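Local coordinates for protein 2-hydroxyisobutyryl-CoA synthetase (Aquincola tertiaricarbonis, PDB 6HDW) that is a CoA synthetase of the AMP-binding (ANL) superfamily, with an N-terminal AMP-binding region and a smaller C-terminal domain, at residues M278-P283 and I338-G343. Sequence-based numbering, arbitrary orientation.
Sequences MAEMSP and IRLLSG. With 8LE ([[(2~{R},3~{S},4~{R},5~{R})-5-(6-aminopurin-9-yl)-3,4-bis(oxidanyl)oxolan-2-yl]methoxy-oxidanyl-phosphoryl] 2-methyl-2-oxidanyl-propanoate), chain B.
Leu340 meets the loop 278-283 with its methyl CD2, which lodges among three side chains, and with its CB. Met278 brings its CE to 3.5 Å from Leu340 CD2, Glu280 lays its CB 3.6 Å from the same methyl, and Met281 turns its CE onto the inner part of the leucine, against Leu340 CB. With CG anti to the backbone N (chi1 172°), the leucine's branched end is carried toward the loop. Two residues on, Met278 SD lies 3.6 Å from Ser342 CA, while its CE, swung round by the bend at chi3 (-99°), fits between Leu340 CD2 and Ser342 CB. No hydrogen bond joins the segments; they meet by van der Waals packing, mostly of methionine and leucine carbons. In this ANL-family enzyme the loop after parallel strand 271-274, which meets the phosphate of 8LE, thus packs against the antiparallel sheet holding strands 322-329 and 340-347. On the ligand side, Ala279 N donates an almost straight bond to phosphate oxygen OAE of 8LE (2.9 Å, 167°). A type I turn from Ala279 to Ser282 shapes the loop behind that donor, and Ala279 O receives both Ser282 N and Ser282 OG, the latter at 2.9 Å. Across the seam, a G1 bulge places Arg339 and Leu340 together opposite Tyr327, on which both methionines also rest, and Ser342 OG is bonded to Pro325 O and to the backbone N of Asp344, whose carboxylate binds 8LE.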
ATOM      1  N   MET A 278      -6.252  -3.954  18.188  1.00 29.78           N
ATOM      2  CA  MET A 278      -6.907  -2.840  17.498  1.00 28.95           C
ATOM      3  C   MET A 278      -5.852  -1.998  16.791  1.00 32.42           C
ATOM      4  O   MET A 278      -4.694  -2.027  17.187  1.00 31.58           O
ATOM      5  CB  MET A 278      -7.637  -1.953  18.525  1.00 31.99           C
ATOM      6  CG  MET A 278      -8.584  -2.704  19.455  1.00 35.63           C
ATOM      7  SD  MET A 278      -9.485  -1.560  20.512  1.00 41.68           S
ATOM      8  CE  MET A 278      -8.621  -1.665  21.841  1.00 38.71           C
ATOM      9  N   ALA A 279      -6.257  -1.229  15.766  1.00 29.73           N
ATOM     10  CA  ALA A 279      -5.381  -0.320  15.022  1.00 29.13           C
ATOM     11  C   ALA A 279      -4.933   0.826  15.921  1.00 32.71           C
ATOM     12  O   ALA A 279      -3.798   1.285  15.785  1.00 32.70           O
ATOM     13  CB  ALA A 279      -6.106   0.230  13.804  1.00 30.00           C
ATOM     14  N   GLU A 280      -5.804   1.259  16.874  1.00 29.47           N
ATOM     15  CA  GLU A 280      -5.474   2.304  17.860  1.00 30.82           C
ATOM     16  C   GLU A 280      -4.372   1.772  18.783  1.00 33.66           C
ATOM     17  O   GLU A 280      -3.622   2.554  19.357  1.00 33.40           O
ATOM     18  CB  GLU A 280      -6.698   2.674  18.727  1.00 33.42           C
ATOM     19  CG  GLU A 280      -7.826   3.405  18.015  1.00 41.62           C
ATOM     20  CD  GLU A 280      -8.829   2.551  17.259  1.00 53.51           C
ATOM     21  OE1 GLU A 280      -8.662   1.311  17.217  1.00 39.32           O
ATOM     22  OE2 GLU A 280      -9.790   3.130  16.703  1.00 51.13           O
ATOM     23  N   MET A 281      -4.280   0.433  18.899  1.00 29.26           N
ATOM     24  CA  MET A 281      -3.328  -0.283  19.738  1.00 29.38           C
ATOM     25  C   MET A 281      -2.058  -0.750  19.038  1.00 33.64           C
ATOM     26  O   MET A 281      -1.382  -1.614  19.593  1.00 34.20           O
ATOM     27  CB  MET A 281      -4.005  -1.468  20.447  1.00 31.27           C
ATOM     28  CG  MET A 281      -4.942  -1.037  21.514  1.00 36.05           C
ATOM     29  SD  MET A 281      -4.265   0.320  22.498  1.00 42.53           S
ATOM     30  CE  MET A 281      -5.561   0.599  23.445  1.00 40.69           C
ATOM     31  N   SER A 282      -1.696  -0.176  17.866  1.00 29.76           N
ATOM     32  CA  SER A 282      -0.445  -0.547  17.192  1.00 29.13           C
ATOM     33  C   SER A 282       0.709  -0.258  18.166  1.00 35.15           C
ATOM     34  O   SER A 282       0.691   0.814  18.765  1.00 36.71           O
ATOM     35  CB  SER A 282      -0.269   0.220  15.890  1.00 32.18           C
ATOM     36  OG  SER A 282      -1.348  -0.040  15.007  1.00 41.12           O
ATOM     37  N   PRO A 283       1.634  -1.199  18.470  1.00 31.22           N
ATOM     38  CA  PRO A 283       1.803  -2.555  17.903  1.00 30.25           C
ATOM     39  C   PRO A 283       0.646  -3.496  18.262  1.00 33.76           C
ATOM     40  O   PRO A 283       0.522  -3.938  19.400  1.00 34.60           O
ATOM     41  CB  PRO A 283       3.183  -2.980  18.439  1.00 32.83           C
ATOM     42  CG  PRO A 283       3.340  -2.234  19.721  1.00 37.72           C
ATOM     43  CD  PRO A 283       2.667  -0.907  19.485  1.00 33.29           C
ATOM     44  N   ILE A 338      -4.493   4.647  27.018  1.00 37.59           N
ATOM     45  CA  ILE A 338      -4.471   4.234  28.416  1.00 38.22           C
ATOM     46  C   ILE A 338      -5.867   3.759  28.772  1.00 42.76           C
ATOM     47  O   ILE A 338      -6.794   4.561  28.938  1.00 43.33           O
ATOM     48  CB  ILE A 338      -3.926   5.340  29.375  1.00 42.98           C
ATOM     49  CG1 ILE A 338      -2.509   5.786  28.957  1.00 43.22           C
ATOM     50  CG2 ILE A 338      -3.937   4.851  30.840  1.00 44.70           C
ATOM     51  CD1 ILE A 338      -2.100   7.130  29.449  1.00 52.43           C
ATOM     52  N   ARG A 339      -6.002   2.435  28.874  1.00 38.61           N
ATOM     53  CA  ARG A 339      -7.234   1.740  29.191  1.00 38.13           C
ATOM     54  C   ARG A 339      -8.311   1.961  28.118  1.00 40.86           C
ATOM     55  O   ARG A 339      -9.447   2.301  28.439  1.00 41.24           O
ATOM     56  CB  ARG A 339      -7.720   2.055  30.623  1.00 40.49           C
ATOM     57  CG  ARG A 339      -6.969   1.222  31.642  1.00 51.81           C
ATOM     58  CD  ARG A 339      -7.291   1.524  33.088  1.00 63.00           C
ATOM     59  NE  ARG A 339      -8.709   1.388  33.425  1.00 68.64           N
ATOM     60  CZ  ARG A 339      -9.323   0.237  33.680  1.00 70.10           C
ATOM     61  NH1 ARG A 339      -8.662  -0.910  33.595  1.00 48.73           N
ATOM     62  NH2 ARG A 339     -10.610   0.222  33.997  1.00 57.12           N
ATOM     63  N   LEU A 340      -7.955   1.735  26.834  1.00 35.61           N
ATOM     64  CA  LEU A 340      -8.943   1.825  25.755  1.00 34.76           C
ATOM     65  C   LEU A 340      -9.804   0.566  25.757  1.00 37.58           C
ATOM     66  O   LEU A 340      -9.281  -0.555  25.786  1.00 34.93           O
ATOM     67  CB  LEU A 340      -8.305   2.050  24.368  1.00 33.15           C
ATOM     68  CG  LEU A 340      -9.218   1.967  23.111  1.00 35.44           C
ATOM     69  CD1 LEU A 340     -10.105   3.190  22.983  1.00 35.50           C
ATOM     70  CD2 LEU A 340      -8.396   1.842  21.843  1.00 34.49           C
ATOM     71  N   LEU A 341     -11.130   0.769  25.761  1.00 35.74           N
ATOM     72  CA  LEU A 341     -12.116  -0.302  25.728  1.00 35.40           C
ATOM     73  C   LEU A 341     -12.206  -0.836  24.291  1.00 37.77           C
ATOM     74  O   LEU A 341     -12.455  -0.063  23.369  1.00 36.95           O
ATOM     75  CB  LEU A 341     -13.474   0.244  26.219  1.00 37.24           C
ATOM     76  CG  LEU A 341     -14.715  -0.648  26.105  1.00 42.09           C
ATOM     77  CD1 LEU A 341     -14.579  -1.924  26.939  1.00 41.85           C
ATOM     78  CD2 LEU A 341     -15.949   0.113  26.532  1.00 45.43           C
ATOM     79  N   SER A 342     -11.959  -2.144  24.101  1.00 34.50           N
ATOM     80  CA  SER A 342     -12.029  -2.756  22.773  1.00 32.46           C
ATOM     81  C   SER A 342     -13.458  -2.968  22.294  1.00 37.16           C
ATOM     82  O   SER A 342     -13.743  -2.788  21.106  1.00 35.92           O
ATOM     83  CB  SER A 342     -11.249  -4.063  22.728  1.00 32.71           C
ATOM     84  OG  SER A 342     -11.862  -5.037  23.551  1.00 39.43           O
ATOM     85  N   GLY A 343     -14.334  -3.344  23.225  1.00 36.21           N
ATOM     86  CA  GLY A 343     -15.731  -3.657  22.946  1.00 37.65           C
ATOM     87  C   GLY A 343     -15.877  -5.066  22.396  1.00 41.72           C
ATOM     88  O   GLY A 343     -16.933  -5.431  21.877  1.00 42.31           O
TER
HETATM   89  C2  8LE B1001     -10.803 -11.483  16.558  1.00 36.89           C
HETATM   90  CAA 8LE B1001      -4.940  -3.771  12.828  1.00 32.56           C
HETATM   91  CAZ 8LE B1001      -5.907  -4.939  13.095  1.00 33.20           C
HETATM   92  CAB 8LE B1001      -5.624  -5.557  14.477  1.00 31.17           C
HETATM   93  OAF 8LE B1001      -5.689  -5.952  12.123  1.00 30.69           O
HETATM   94  CAS 8LE B1001      -7.373  -4.445  12.986  1.00 37.08           C
HETATM   95  OAD 8LE B1001      -8.161  -4.980  12.209  1.00 38.09           O
HETATM   96  OAQ 8LE B1001      -7.699  -3.381  13.777  1.00 39.96           O
HETATM   97  PBC 8LE B1001      -9.043  -2.441  13.648  1.00 38.94           P
HETATM   98  OAI 8LE B1001      -9.255  -2.048  12.119  1.00 34.68           O
HETATM   99  OAE 8LE B1001      -8.931  -1.278  14.558  1.00 44.06           O
HETATM  100  O5' 8LE B1001     -10.249  -3.356  14.092  1.00 38.43           O
HETATM  101  C5' 8LE B1001     -10.120  -3.968  15.368  1.00 35.22           C
HETATM  102  C4' 8LE B1001     -11.272  -4.915  15.574  1.00 31.62           C
HETATM  103  O4' 8LE B1001     -11.132  -6.013  14.639  1.00 31.34           O
HETATM  104  C3' 8LE B1001     -11.089  -5.501  16.919  1.00 31.85           C
HETATM  105  O3' 8LE B1001     -11.749  -4.675  17.884  1.00 30.83           O
HETATM  106  C2' 8LE B1001     -11.767  -6.861  16.751  1.00 33.51           C
HETATM  107  O2' 8LE B1001     -13.224  -6.777  16.785  1.00 35.26           O
HETATM  108  C1' 8LE B1001     -11.328  -7.251  15.357  1.00 32.25           C
HETATM  109  N9  8LE B1001     -10.086  -8.087  15.377  1.00 37.11           N
HETATM  110  C8  8LE B1001      -8.839  -7.735  15.042  1.00 37.48           C
HETATM  111  N7  8LE B1001      -8.053  -8.793  15.212  1.00 38.24           N
HETATM  112  C5  8LE B1001      -8.800  -9.803  15.670  1.00 38.48           C
HETATM  113  C4  8LE B1001     -10.066  -9.357  15.773  1.00 38.12           C
HETATM  114  N3  8LE B1001     -11.069 -10.166  16.189  1.00 36.73           N
HETATM  115  N1  8LE B1001      -9.480 -11.919  16.440  1.00 38.11           N
HETATM  116  C6  8LE B1001      -8.528 -11.084  15.985  1.00 37.59           C
HETATM  117  N6  8LE B1001      -7.277 -11.507  15.859  1.00 35.34           N